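Local coordinates for salicylic acid-binding protein 2 (Nicotiana tabacum, PDB 1XKL) that hydrolyses methyl salicylate to salicylic acid and methanol, a step required in the signalling that activates systemic acquired resistance in plant innate immunity, at residues 114-117 / 118-122. Residues are numbered along the deposited sequence; the frame is centred on the assembly and turned at random.
Sequences NSSF and VLEQY. With STH (2-amino-4H-1,3-benzoxathiin-4-ol), chain E.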
loop_
_atom_site.group_PDB
_atom_site.type_symbol
_atom_site.label_atom_id
_atom_site.label_comp_id
_atom_site.label_asym_id
_atom_site.label_seq_id
_atom_site.Cartn_x
_atom_site.Cartn_y
_atom_site.Cartn_z
ATOM N N ASN A 114 -29.263 33.980 -8.452
ATOM C CA ASN A 114 -28.822 33.070 -7.401
ATOM C C ASN A 114 -27.297 33.110 -7.415
ATOM O O ASN A 114 -26.690 33.293 -8.469
ATOM C CB ASN A 114 -29.298 31.644 -7.691
ATOM C CG ASN A 114 -30.796 31.479 -7.510
ATOM O OD1 ASN A 114 -31.595 32.188 -8.134
ATOM N ND2 ASN A 114 -31.188 30.541 -6.649
ATOM N N SER A 115 -26.679 32.935 -6.254
ATOM C CA SER A 115 -25.226 32.984 -6.165
ATOM C C SER A 115 -24.525 31.998 -7.093
ATOM O O SER A 115 -23.380 32.222 -7.497
ATOM C CB SER A 115 -24.798 32.761 -4.721
ATOM O OG SER A 115 -25.388 33.752 -3.891
ATOM N N SER A 116 -25.217 30.916 -7.443
ATOM C CA SER A 116 -24.659 29.905 -8.336
ATOM C C SER A 116 -24.881 30.244 -9.810
ATOM O O SER A 116 -24.421 29.524 -10.692
ATOM C CB SER A 116 -25.261 28.528 -8.026
ATOM O OG SER A 116 -26.660 28.497 -8.267
ATOM N N PHE A 117 -25.559 31.357 -10.080
ATOM C CA PHE A 117 -25.845 31.766 -11.456
ATOM C C PHE A 117 -24.712 31.560 -12.463
ATOM O O PHE A 117 -24.875 30.805 -13.429
ATOM C CB PHE A 117 -26.291 33.232 -11.488
ATOM C CG PHE A 117 -26.742 33.709 -12.849
ATOM C CD1 PHE A 117 -27.748 33.040 -13.543
ATOM C CD2 PHE A 117 -26.178 34.843 -13.422
ATOM C CE1 PHE A 117 -28.187 33.497 -14.785
ATOM C CE2 PHE A 117 -26.608 35.308 -14.665
ATOM C CZ PHE A 117 -27.615 34.632 -15.345
ATOM N N VAL A 118 -23.566 32.214 -12.264
ATOM C CA VAL A 118 -22.478 32.067 -13.232
ATOM C C VAL A 118 -21.944 30.648 -13.342
ATOM O O VAL A 118 -21.489 30.243 -14.409
ATOM C CB VAL A 118 -21.301 33.052 -12.954
ATOM C CG1 VAL A 118 -21.822 34.476 -12.985
ATOM C CG2 VAL A 118 -20.623 32.748 -11.613
ATOM N N LEU A 119 -22.012 29.886 -12.255
ATOM C CA LEU A 119 -21.536 28.508 -12.289
ATOM C C LEU A 119 -22.513 27.658 -13.091
ATOM O O LEU A 119 -22.104 26.783 -13.857
ATOM C CB LEU A 119 -21.380 27.965 -10.863
ATOM C CG LEU A 119 -20.293 28.655 -10.026
ATOM C CD1 LEU A 119 -20.121 27.938 -8.693
ATOM C CD2 LEU A 119 -18.977 28.633 -10.801
ATOM N N GLU A 120 -23.805 27.938 -12.926
ATOM C CA GLU A 120 -24.859 27.218 -13.647
ATOM C C GLU A 120 -24.774 27.537 -15.132
ATOM O O GLU A 120 -24.883 26.650 -15.975
ATOM C CB GLU A 120 -26.236 27.613 -13.098
ATOM C CG GLU A 120 -26.548 26.982 -11.747
ATOM C CD GLU A 120 -27.791 27.559 -11.086
ATOM O OE1 GLU A 120 -28.310 26.916 -10.153
ATOM O OE2 GLU A 120 -28.242 28.652 -11.490
ATOM N N GLN A 121 -24.567 28.810 -15.451
ATOM C CA GLN A 121 -24.456 29.207 -16.844
ATOM C C GLN A 121 -23.231 28.551 -17.468
ATOM O O GLN A 121 -23.321 27.950 -18.542
ATOM C CB GLN A 121 -24.380 30.731 -16.948
ATOM C CG GLN A 121 -25.697 31.419 -16.600
ATOM C CD GLN A 121 -26.815 31.022 -17.554
ATOM O OE1 GLN A 121 -26.728 31.254 -18.760
ATOM N NE2 GLN A 121 -27.868 30.414 -17.016
ATOM N N TYR A 122 -22.086 28.651 -16.793
ATOM C CA TYR A 122 -20.852 28.039 -17.292
ATOM C C TYR A 122 -21.101 26.587 -17.711
ATOM O O TYR A 122 -20.760 26.182 -18.817
ATOM C CB TYR A 122 -19.767 28.068 -16.210
ATOM C CG TYR A 122 -18.546 27.253 -16.570
ATOM C CD1 TYR A 122 -17.620 27.724 -17.496
ATOM C CD2 TYR A 122 -18.357 25.978 -16.039
ATOM C CE1 TYR A 122 -16.540 26.946 -17.891
ATOM C CE2 TYR A 122 -17.282 25.189 -16.425
ATOM C CZ TYR A 122 -16.378 25.676 -17.355
ATOM O OH TYR A 122 -15.332 24.885 -17.769
HETATM C C8 STH E . -12.521 26.568 -11.447
HETATM O O8 STH E . -13.627 26.544 -10.655
HETATM C C1 STH E . -12.559 26.100 -12.863
HETATM C C2 STH E . -11.321 26.142 -13.681
HETATM C C3 STH E . -11.360 25.693 -15.032
HETATM C C4 STH E . -12.574 25.182 -15.590
HETATM C C5 STH E . -13.769 25.132 -14.807
HETATM C C6 STH E . -13.760 25.570 -13.466
HETATM C C7 STH E . -10.142 27.404 -11.962
HETATM O O2 STH E . -10.102 26.650 -13.162
HETATM N N7 STH E . -8.903 27.284 -11.347
HETATM S S7 STH E . -11.324 27.071 -10.914
HETATM O O HOH W 1 -23.278 33.784 -9.739
#
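Around S116 and F117 the chain illustrates how a loop hands its backbone over to a helix: a type I beta turn from N114 to F117 leads directly into helix 117-124 of this alpha/beta hydrolase. The carbonyl O of S116 accepts a hydrogen bond from E120 N at 2.8 Å, and a weak, bent bond from L119 N falls on the same oxygen. One residue later F117 O takes Q121 N at 2.9 Å, continuing the i to i+4 ladder. Water extends the junction, giving a hydrogen to S115 O and accepting one from V118 N at 3.0 Å, thereby satisfying an amide of the first helical turn.

Side chains repeat the same spacing. S116 OG, placed between its own backbone N and carbonyl carbon (chi1 64°), faces the carboxylate of E120, whose extended chain reaches back over the turn; OG gives OE1 a weak hydrogen bond at 3.0 Å. The CB of S115 leads away from residues 118-122, and its hydroxyl is hydrogen-bonded to A189 O and Y191 N, just past helix 183-188. V118 instead packs on Q221 and I225 of helix 215-225.

Further along, Y122 belongs to the ligand pocket: its OH lies 3.4 Å from C5 of the bound benzoxathiin and is also hydrogen-bonded to G212 O. Back at the first turn, the F117 ring, stacked with H113, swings beside its own carbonyl carbon (chi1 -174°), and Q121, bent at chi2, lays a methylene over one face as a CH-pi contact, CG sitting 4.0 Å from the ring centroid and displaced toward the CE1 rim.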